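Local coordinates for protein cellulase (PDB 5HOS) that probably hydrolyses internal beta-1,4-glucosidic bonds of cellulose and related glucans, acting as an endo-beta-1,4-glucanase of glycoside hydrolase family 5, at residues V71-P82 with V110-Y121; T239-T247 with T274-A283. All coordinates share one frame; numbering follows the deposited sequence.

Contact 1 (V71-P82 with V110-Y121); sequences VRLPILWERLQP and VIVDVHNYAKYY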
loop_
_atom_site.group_PDB
_atom_site.type_symbol
_atom_site.label_atom_id
_atom_site.label_comp_id
_atom_site.label_asym_id
_atom_site.label_seq_id
_atom_site.Cartn_x
_atom_site.Cartn_y
_atom_site.Cartn_z
ATOM N N VAL A 71 -0.541 0.295 9.740
ATOM C CA VAL A 71 0.590 -0.440 9.193
ATOM C C VAL A 71 0.150 -0.994 7.849
ATOM O O VAL A 71 -0.892 -1.644 7.757
ATOM C CB VAL A 71 1.017 -1.594 10.133
ATOM C CG1 VAL A 71 1.892 -2.619 9.418
ATOM C CG2 VAL A 71 1.728 -1.017 11.351
ATOM N N ARG A 72 0.929 -0.731 6.807
ATOM C CA ARG A 72 0.758 -1.451 5.555
ATOM C C ARG A 72 1.720 -2.614 5.619
ATOM O O ARG A 72 2.928 -2.424 5.861
ATOM C CB ARG A 72 1.001 -0.568 4.329
ATOM C CG ARG A 72 0.799 -1.263 2.984
ATOM C CD ARG A 72 0.633 -0.223 1.892
ATOM N NE ARG A 72 0.473 -0.726 0.529
ATOM C CZ ARG A 72 1.455 -0.925 -0.359
ATOM N NH1 ARG A 72 2.740 -0.735 -0.045
ATOM N NH2 ARG A 72 1.145 -1.322 -1.590
ATOM N N LEU A 73 1.178 -3.811 5.427
ATOM C CA LEU A 73 1.939 -5.046 5.563
ATOM C C LEU A 73 2.045 -5.779 4.225
ATOM O O LEU A 73 1.119 -6.489 3.830
ATOM C CB LEU A 73 1.270 -5.931 6.611
ATOM C CG LEU A 73 1.993 -7.222 6.979
ATOM C CD1 LEU A 73 3.204 -6.912 7.843
ATOM C CD2 LEU A 73 1.036 -8.177 7.679
ATOM N N PRO A 74 3.177 -5.602 3.519
ATOM C CA PRO A 74 3.415 -6.362 2.313
ATOM C C PRO A 74 3.576 -7.852 2.606
ATOM O O PRO A 74 4.335 -8.221 3.511
ATOM C CB PRO A 74 4.740 -5.798 1.797
ATOM C CG PRO A 74 4.826 -4.436 2.344
ATOM C CD PRO A 74 4.230 -4.580 3.715
ATOM N N ILE A 75 2.844 -8.673 1.855
ATOM C CA ILE A 75 2.969 -10.128 1.883
ATOM C C ILE A 75 3.088 -10.622 0.454
ATOM O O ILE A 75 2.672 -9.926 -0.475
ATOM C CB ILE A 75 1.794 -10.813 2.614
ATOM C CG1 ILE A 75 0.446 -10.614 1.898
ATOM C CG2 ILE A 75 1.698 -10.288 4.036
ATOM C CD1 ILE A 75 0.070 -11.695 0.915
ATOM N N LEU A 76 3.683 -11.804 0.283
ATOM C CA LEU A 76 3.824 -12.418 -1.035
ATOM C C LEU A 76 2.691 -13.372 -1.300
ATOM O O LEU A 76 2.490 -14.312 -0.529
ATOM C CB LEU A 76 5.121 -13.220 -1.151
ATOM C CG LEU A 76 6.384 -12.609 -1.729
ATOM C CD1 LEU A 76 7.328 -13.750 -2.079
ATOM C CD2 LEU A 76 6.133 -11.738 -2.946
ATOM N N TRP A 77 1.985 -13.164 -2.408
ATOM C CA TRP A 77 0.882 -14.043 -2.826
ATOM C C TRP A 77 1.288 -15.524 -2.729
ATOM O O TRP A 77 0.571 -16.334 -2.155
ATOM C CB TRP A 77 0.465 -13.703 -4.266
ATOM C CG TRP A 77 -0.796 -14.360 -4.784
ATOM C CD1 TRP A 77 -1.513 -15.382 -4.217
ATOM C CD2 TRP A 77 -1.450 -14.061 -6.016
ATOM N NE1 TRP A 77 -2.572 -15.720 -5.011
ATOM C CE2 TRP A 77 -2.556 -14.930 -6.128
ATOM C CE3 TRP A 77 -1.204 -13.141 -7.045
ATOM C CZ2 TRP A 77 -3.434 -14.897 -7.223
ATOM C CZ3 TRP A 77 -2.084 -13.113 -8.146
ATOM C CH2 TRP A 77 -3.172 -13.985 -8.222
ATOM N N GLU A 78 2.457 -15.854 -3.266
ATOM C CA GLU A 78 2.885 -17.244 -3.369
ATOM C C GLU A 78 3.187 -17.890 -2.020
ATOM O O GLU A 78 3.083 -19.118 -1.886
ATOM C CB GLU A 78 4.106 -17.367 -4.284
ATOM C CG GLU A 78 3.814 -16.948 -5.721
ATOM C CD GLU A 78 4.043 -15.472 -6.013
ATOM O OE1 GLU A 78 4.270 -14.662 -5.082
ATOM O OE2 GLU A 78 3.982 -15.116 -7.208
ATOM N N ARG A 79 3.566 -17.082 -1.034
ATOM C CA ARG A 79 3.743 -17.573 0.335
ATOM C C ARG A 79 2.399 -17.813 1.021
ATOM O O ARG A 79 2.240 -18.777 1.756
ATOM C CB ARG A 79 4.591 -16.604 1.147
ATOM C CG ARG A 79 6.011 -16.495 0.615
ATOM C CD ARG A 79 6.930 -15.732 1.544
ATOM N NE ARG A 79 8.315 -15.865 1.067
ATOM C CZ ARG A 79 9.198 -14.884 0.891
ATOM N NH1 ARG A 79 8.931 -13.613 1.197
ATOM N NH2 ARG A 79 10.413 -15.198 0.427
ATOM N N LEU A 80 1.438 -16.931 0.783
ATOM C CA LEU A 80 0.104 -17.083 1.359
ATOM C C LEU A 80 -0.758 -18.140 0.654
ATOM O O LEU A 80 -1.547 -18.814 1.313
ATOM C CB LEU A 80 -0.617 -15.742 1.390
ATOM C CG LEU A 80 -2.019 -15.743 2.019
ATOM C CD1 LEU A 80 -2.000 -16.218 3.465
ATOM C CD2 LEU A 80 -2.617 -14.359 1.920
ATOM N N GLN A 81 -0.625 -18.261 -0.668
ATOM C CA GLN A 81 -1.402 -19.215 -1.458
ATOM C C GLN A 81 -0.487 -19.872 -2.487
ATOM O O GLN A 81 -0.390 -19.404 -3.618
ATOM C CB GLN A 81 -2.589 -18.536 -2.129
ATOM C CG GLN A 81 -3.559 -19.524 -2.761
ATOM C CD GLN A 81 -4.673 -18.853 -3.530
ATOM O OE1 GLN A 81 -4.466 -17.814 -4.156
ATOM N NE2 GLN A 81 -5.859 -19.454 -3.506
ATOM N N PRO A 82 0.196 -20.958 -2.087
ATOM C CA PRO A 82 1.212 -21.578 -2.960
ATOM C C PRO A 82 0.703 -22.204 -4.268
ATOM O O PRO A 82 1.498 -22.391 -5.188
ATOM C CB PRO A 82 1.846 -22.642 -2.051
ATOM C CG PRO A 82 1.614 -22.146 -0.667
ATOM C CD PRO A 82 0.252 -21.512 -0.720
ATOM N N VAL A 110 -4.391 -2.557 9.882
ATOM C CA VAL A 110 -3.420 -3.238 9.013
ATOM C C VAL A 110 -3.987 -3.301 7.607
ATOM O O VAL A 110 -5.088 -3.819 7.408
ATOM C CB VAL A 110 -3.081 -4.667 9.491
ATOM C CG1 VAL A 110 -2.183 -5.391 8.500
ATOM C CG2 VAL A 110 -2.398 -4.626 10.838
ATOM N N ILE A 111 -3.224 -2.788 6.641
ATOM C CA ILE A 111 -3.499 -3.019 5.233
ATOM C C ILE A 111 -2.758 -4.284 4.855
ATOM O O ILE A 111 -1.525 -4.319 4.928
ATOM C CB ILE A 111 -2.999 -1.863 4.337
ATOM C CG1 ILE A 111 -3.650 -0.536 4.733
ATOM C CG2 ILE A 111 -3.249 -2.163 2.854
ATOM C CD1 ILE A 111 -2.872 0.683 4.260
ATOM N N VAL A 112 -3.491 -5.316 4.463
ATOM C CA VAL A 112 -2.874 -6.511 3.905
ATOM C C VAL A 112 -2.596 -6.200 2.441
ATOM O O VAL A 112 -3.526 -6.072 1.651
ATOM C CB VAL A 112 -3.770 -7.756 4.036
ATOM C CG1 VAL A 112 -3.095 -8.966 3.395
ATOM C CG2 VAL A 112 -4.085 -8.030 5.500
ATOM N N ASP A 113 -1.314 -6.076 2.097
ATOM C CA ASP A 113 -0.868 -5.669 0.753
ATOM C C ASP A 113 -0.320 -6.895 0.047
ATOM O O ASP A 113 0.765 -7.372 0.379
ATOM C CB ASP A 113 0.185 -4.536 0.872
ATOM C CG ASP A 113 1.211 -4.503 -0.280
ATOM O OD1 ASP A 113 0.880 -4.835 -1.440
ATOM O OD2 ASP A 113 2.372 -4.123 0.000
ATOM N N VAL A 114 -1.064 -7.388 -0.936
ATOM C CA VAL A 114 -0.601 -8.492 -1.773
ATOM C C VAL A 114 0.429 -7.855 -2.712
ATOM O O VAL A 114 0.066 -7.164 -3.666
ATOM C CB VAL A 114 -1.759 -9.151 -2.546
ATOM C CG1 VAL A 114 -1.246 -10.269 -3.446
ATOM C CG2 VAL A 114 -2.802 -9.687 -1.568
ATOM N N HIS A 115 1.708 -8.090 -2.410
ATOM C CA HIS A 115 2.804 -7.278 -2.928
ATOM C C HIS A 115 3.410 -7.915 -4.164
ATOM O O HIS A 115 4.580 -8.288 -4.177
ATOM C CB HIS A 115 3.852 -7.047 -1.830
ATOM C CG HIS A 115 4.748 -5.868 -2.071
ATOM N ND1 HIS A 115 4.437 -4.596 -1.644
ATOM C CD2 HIS A 115 5.965 -5.776 -2.658
ATOM C CE1 HIS A 115 5.414 -3.770 -1.966
ATOM N NE2 HIS A 115 6.352 -4.460 -2.586
ATOM N N ASN A 116 2.603 -7.999 -5.220
ATOM C CA ASN A 116 2.881 -8.907 -6.338
ATOM C C ASN A 116 2.950 -8.359 -7.767
ATOM O O ASN A 116 3.167 -9.129 -8.694
ATOM C CB ASN A 116 1.912 -10.085 -6.262
ATOM C CG ASN A 116 2.494 -11.222 -5.476
ATOM O OD1 ASN A 116 2.591 -11.140 -4.251
ATOM N ND2 ASN A 116 2.955 -12.264 -6.174
ATOM N N TYR A 117 2.785 -7.051 -7.950
ATOM C CA TYR A 117 2.948 -6.436 -9.273
ATOM C C TYR A 117 2.050 -7.087 -10.341
ATOM O O TYR A 117 2.407 -7.145 -11.512
ATOM C CB TYR A 117 4.435 -6.438 -9.677
ATOM C CG TYR A 117 5.332 -5.849 -8.618
ATOM C CD1 TYR A 117 5.550 -4.481 -8.551
ATOM C CD2 TYR A 117 5.927 -6.658 -7.644
ATOM C CE1 TYR A 117 6.350 -3.927 -7.562
ATOM C CE2 TYR A 117 6.725 -6.115 -6.648
ATOM C CZ TYR A 117 6.942 -4.748 -6.619
ATOM O OH TYR A 117 7.734 -4.199 -5.639
ATOM N N ALA A 118 0.872 -7.540 -9.906
ATOM C CA ALA A 118 -0.126 -8.227 -10.734
ATOM C C ALA A 118 0.389 -9.513 -11.393
ATOM O O ALA A 118 -0.076 -9.894 -12.465
ATOM C CB ALA A 118 -0.733 -7.275 -11.764
ATOM N N LYS A 119 1.326 -10.180 -10.723
ATOM C CA LYS A 119 1.878 -11.438 -11.186
ATOM C C LYS A 119 1.753 -12.527 -10.114
ATOM O O LYS A 119 1.803 -12.250 -8.910
ATOM C CB LYS A 119 3.345 -11.265 -11.582
ATOM C CG LYS A 119 3.524 -10.449 -12.848
ATOM C CD LYS A 119 4.997 -10.251 -13.174
ATOM C CE LYS A 119 5.178 -9.843 -14.629
ATOM N NZ LYS A 119 6.306 -8.890 -14.777
ATOM N N TYR A 120 1.586 -13.759 -10.587
ATOM C CA TYR A 120 1.582 -14.959 -9.758
ATOM C C TYR A 120 2.578 -15.915 -10.392
ATOM O O TYR A 120 2.406 -16.305 -11.549
ATOM C CB TYR A 120 0.180 -15.552 -9.736
ATOM C CG TYR A 120 -0.017 -16.708 -8.788
ATOM C CD1 TYR A 120 0.198 -16.561 -7.412
ATOM C CD2 TYR A 120 -0.442 -17.946 -9.260
ATOM C CE1 TYR A 120 0.008 -17.624 -6.538
ATOM C CE2 TYR A 120 -0.649 -19.006 -8.398
ATOM C CZ TYR A 120 -0.424 -18.845 -7.039
ATOM O OH TYR A 120 -0.606 -19.921 -6.199
ATOM N N TYR A 121 3.628 -16.255 -9.645
ATOM C CA TYR A 121 4.798 -16.985 -10.157
ATOM C C TYR A 121 5.316 -16.396 -11.480
ATOM O O TYR A 121 5.629 -17.130 -12.427
ATOM C CB TYR A 121 4.491 -18.489 -10.303
ATOM C CG TYR A 121 4.315 -19.228 -8.990
ATOM C CD1 TYR A 121 5.415 -19.687 -8.276
ATOM C CD2 TYR A 121 3.041 -19.470 -8.463
ATOM C CE1 TYR A 121 5.264 -20.370 -7.078
ATOM C CE2 TYR A 121 2.875 -20.152 -7.267
ATOM C CZ TYR A 121 3.984 -20.607 -6.578
ATOM O OH TYR A 121 3.831 -21.285 -5.388
#
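Asn-116 ND2 is gripped by two acceptors, giving one hydrogen bond across the contact to Glu-78 OE1 (2.9 Å) and another to O of Lys-119 (3.0 Å), the residue that ends the type I' turn begun by Asn-116. The other end of the amide, OD1, accepts from Trp-77 N at 2.8 Å, so both ends are held. The first torsion of Glu-78, with CG anti to the carbonyl carbon, sets this methylene over the centre of the Tyr-121 ring, 3.6 Å from CG to the centroid, a CH-pi contact. The bend at its second torsion (chi2 90°) directs the carboxylate so that OE2 takes Tyr-121 N on its anti lone pair at 2.7 Å.

Beside it, the edge atom CD1 of Tyr-120 rests on the Trp-77 indole face with the rings inclined at 38°, neither stacked nor edge-to-face, while CB covers the six-membered ring. The phenol then reaches past the indole to bond Gln-81 O (OH to O, 2.6 Å), and Tyr-121 OH bonds Pro-82 O, here in the carbonyl plane on a lone pair, so both hydroxyls tie down the exit of the short helix.

Further back, five backbone hydrogen bonds join the parallel strands 71-75 and 110-114. On the face of the sheet that carries Pro-74 and Ile-111, the Asp-113 carboxylate stacks on the Arg-72 guanidinium, planes 12° apart: NH1 and OD2 form a salt bridge through charge alone. Arg-72 hydrogen-bonds Asn-33 and Asn-158 and forms salt bridges with Glu-227 and Glu-271, while Asp-113 OD2 accepts from His-115 ND1 on its syn lone pair (2.7 Å). This charged cluster lies toward the C-terminal ends of neighbouring strands of a (beta/alpha)8 barrel, where family 5 glycoside hydrolases have their active site.

Contact 2 (T239-T247 with T274-A283); sequences TSGGCVSAT and TGNTVTCNLA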
loop_
_atom_site.group_PDB
_atom_site.type_symbol
_atom_site.label_atom_id
_atom_site.label_comp_id
_atom_site.label_asym_id
_atom_site.label_seq_id
_atom_site.Cartn_x
_atom_site.Cartn_y
_atom_site.Cartn_z
ATOM N N THR A 239 14.261 5.720 -6.352
ATOM C CA THR A 239 15.605 5.154 -6.477
ATOM C C THR A 239 16.620 5.956 -5.665
ATOM O O THR A 239 17.572 5.387 -5.128
ATOM C CB THR A 239 16.070 5.199 -7.948
ATOM O OG1 THR A 239 15.218 4.376 -8.740
ATOM C CG2 THR A 239 17.527 4.730 -8.112
ATOM N N SER A 240 16.431 7.274 -5.626
ATOM C CA SER A 240 17.351 8.210 -4.972
ATOM C C SER A 240 16.693 8.821 -3.732
ATOM O O SER A 240 15.471 8.947 -3.676
ATOM C CB SER A 240 17.759 9.305 -5.968
ATOM O OG SER A 240 18.108 10.513 -5.319
ATOM N N GLY A 241 17.513 9.197 -2.750
ATOM C CA GLY A 241 17.051 9.890 -1.538
ATOM C C GLY A 241 16.850 11.400 -1.664
ATOM O O GLY A 241 16.292 12.023 -0.762
ATOM N N GLY A 242 17.300 11.999 -2.768
ATOM C CA GLY A 242 17.098 13.427 -3.006
ATOM C C GLY A 242 15.717 13.758 -3.549
ATOM O O GLY A 242 15.067 12.915 -4.164
ATOM N N CYS A 243 15.276 14.997 -3.328
ATOM C CA CYS A 243 13.993 15.477 -3.859
ATOM C C CYS A 243 14.227 16.609 -4.848
ATOM O O CYS A 243 15.121 17.430 -4.661
ATOM C CB CYS A 243 13.080 15.942 -2.729
ATOM S SG CYS A 243 12.749 14.626 -1.533
ATOM N N VAL A 244 13.397 16.654 -5.884
ATOM C CA VAL A 244 13.578 17.598 -6.996
ATOM C C VAL A 244 13.427 19.056 -6.536
ATOM O O VAL A 244 14.193 19.915 -6.960
ATOM C CB VAL A 244 12.588 17.287 -8.157
ATOM C CG1 VAL A 244 12.632 18.365 -9.241
ATOM C CG2 VAL A 244 12.877 15.913 -8.759
ATOM N N SER A 245 12.437 19.315 -5.679
ATOM C CA SER A 245 12.136 20.659 -5.199
ATOM C C SER A 245 11.360 20.612 -3.895
ATOM O O SER A 245 10.861 19.556 -3.488
ATOM C CB SER A 245 11.311 21.437 -6.237
ATOM O OG SER A 245 9.909 21.252 -6.067
ATOM N N ALA A 246 11.224 21.787 -3.283
ATOM C CA ALA A 246 10.475 21.958 -2.037
ATOM C C ALA A 246 8.968 21.815 -2.208
ATOM O O ALA A 246 8.250 21.730 -1.212
ATOM C CB ALA A 246 10.793 23.316 -1.421
ATOM N N THR A 247 8.492 21.821 -3.454
ATOM C CA THR A 247 7.074 21.715 -3.770
ATOM C C THR A 247 6.728 20.549 -4.722
ATOM O O THR A 247 5.561 20.399 -5.094
ATOM C CB THR A 247 6.591 23.030 -4.409
ATOM O OG1 THR A 247 7.388 23.309 -5.564
ATOM C CG2 THR A 247 6.723 24.195 -3.423
ATOM N N THR A 274 10.910 10.048 1.311
ATOM C CA THR A 274 11.833 11.161 1.047
ATOM C C THR A 274 13.077 10.945 1.900
ATOM O O THR A 274 12.986 10.408 3.012
ATOM C CB THR A 274 11.240 12.554 1.385
ATOM O OG1 THR A 274 10.834 12.612 2.761
ATOM C CG2 THR A 274 10.057 12.897 0.490
ATOM N N GLY A 275 14.234 11.341 1.375
ATOM C CA GLY A 275 15.475 11.217 2.113
ATOM C C GLY A 275 15.630 12.342 3.116
ATOM O O GLY A 275 14.798 13.250 3.189
ATOM N N ASN A 276 16.712 12.269 3.885
ATOM C CA ASN A 276 16.988 13.252 4.912
ATOM C C ASN A 276 17.792 14.425 4.348
ATOM O O ASN A 276 19.008 14.485 4.503
ATOM C CB ASN A 276 17.723 12.603 6.086
ATOM C CG ASN A 276 17.947 13.572 7.222
ATOM O OD1 ASN A 276 17.108 14.425 7.482
ATOM N ND2 ASN A 276 19.086 13.461 7.896
ATOM N N THR A 277 17.092 15.337 3.677
ATOM C CA THR A 277 17.688 16.572 3.137
ATOM C C THR A 277 16.754 17.740 3.416
ATOM O O THR A 277 15.554 17.550 3.627
ATOM C CB THR A 277 17.960 16.504 1.609
ATOM O OG1 THR A 277 16.726 16.568 0.876
ATOM C CG2 THR A 277 18.715 15.239 1.223
ATOM N N VAL A 278 17.312 18.947 3.387
ATOM C CA VAL A 278 16.551 20.165 3.675
ATOM C C VAL A 278 15.394 20.332 2.684
ATOM O O VAL A 278 14.267 20.639 3.086
ATOM C CB VAL A 278 17.457 21.426 3.658
ATOM C CG1 VAL A 278 16.627 22.697 3.764
ATOM C CG2 VAL A 278 18.461 21.372 4.807
ATOM N N THR A 279 15.678 20.128 1.399
ATOM C CA THR A 279 14.650 20.231 0.355
ATOM C C THR A 279 13.571 19.161 0.508
ATOM O O THR A 279 12.383 19.467 0.415
ATOM C CB THR A 279 15.275 20.172 -1.056
ATOM O OG1 THR A 279 16.251 21.197 -1.162
ATOM C CG2 THR A 279 14.217 20.375 -2.146
ATOM N N CYS A 280 13.984 17.918 0.754
ATOM C CA CYS A 280 13.029 16.832 1.006
ATOM C C CYS A 280 12.109 17.135 2.192
ATOM O O CYS A 280 10.903 16.869 2.132
ATOM C CB CYS A 280 13.752 15.499 1.228
ATOM S SG CYS A 280 14.374 14.692 -0.272
ATOM N N ASN A 281 12.671 17.703 3.259
ATOM C CA ASN A 281 11.872 18.050 4.437
ATOM C C ASN A 281 10.768 19.058 4.123
ATOM O O ASN A 281 9.633 18.890 4.568
ATOM C CB ASN A 281 12.768 18.540 5.579
ATOM C CG ASN A 281 13.639 17.428 6.160
ATOM O OD1 ASN A 281 13.400 16.239 5.923
ATOM N ND2 ASN A 281 14.655 17.814 6.927
ATOM N N LEU A 282 11.094 20.087 3.340
ATOM C CA LEU A 282 10.084 21.047 2.873
ATOM C C LEU A 282 9.026 20.378 2.002
ATOM O O LEU A 282 7.829 20.609 2.193
ATOM C CB LEU A 282 10.729 22.194 2.091
ATOM C CG LEU A 282 11.566 23.174 2.920
ATOM C CD1 LEU A 282 12.421 24.050 2.017
ATOM C CD2 LEU A 282 10.680 24.034 3.818
ATOM N N ALA A 283 9.476 19.553 1.059
ATOM C CA ALA A 283 8.567 18.808 0.161
ATOM C C ALA A 283 7.636 17.867 0.920
ATOM O O ALA A 283 6.429 17.825 0.652
ATOM C CB ALA A 283 9.364 18.029 -0.876
HETATM O O HOH W 1 17.372 16.873 -1.904
#
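The flat peptide between Ser-245 and Ala-246 has methyl CG2 of Thr-279 over one face, 3.4 Å from Ser-245 C, and Ala-283 CB at its carbonyl edge, 3.4 Å from Ser-245 O. In this way a loop following the sixth strand of the (beta/alpha)8 barrel lies along the start of helix 278-293, which follows the seventh. With OG1 beside the backbone N (chi1 -56°), the methyl CG2 of Thr-279 is anti to that N and faces the loop. One turn further on, Ala-246 CB meets Leu-282 CB at 3.7 Å, and Ala-246 O lies close to Ala-283 CA.

The covalent clasp is the disulfide Cys-243 to Cys-280, with a chi3 of 104°; the methyl CG2 of Thr-274 packs against Cys-243 SG. Gly-241 O approaches Gly-275 N in a weak hydrogen bond and lies 3.1 Å from Gly-275 CA, in a CA-H...O contact.

Thr-277 is the N-cap of the helix, its OG1 accepting from Cys-280 N (3.1 Å), so the bridge is anchored in the capped first turn. A water links the two segments beside it, bonded to Thr-277 OG1 at 2.9 Å and accepting from Cys-243 N at 3.2 Å.

Overall arrangement
Both contacts belong to the same (beta/alpha)8 barrel but lie on opposite sides of the chain's centre, their centres about 29 Å apart and their nearest atoms about 12 Å. Along the chain they come in series, contact 1 being complete before contact 2 begins. Contact 1 joins the second and third barrel strands and the segments that follow them, and is largely buried; contact 2 lies further out, joining what follows strands 224-231 and 267-273. Salt bridges of Arg-72 in contact 1 reach Glu-227 and Glu-271 on those two strands, whose following segments are joined by the disulfide at the periphery.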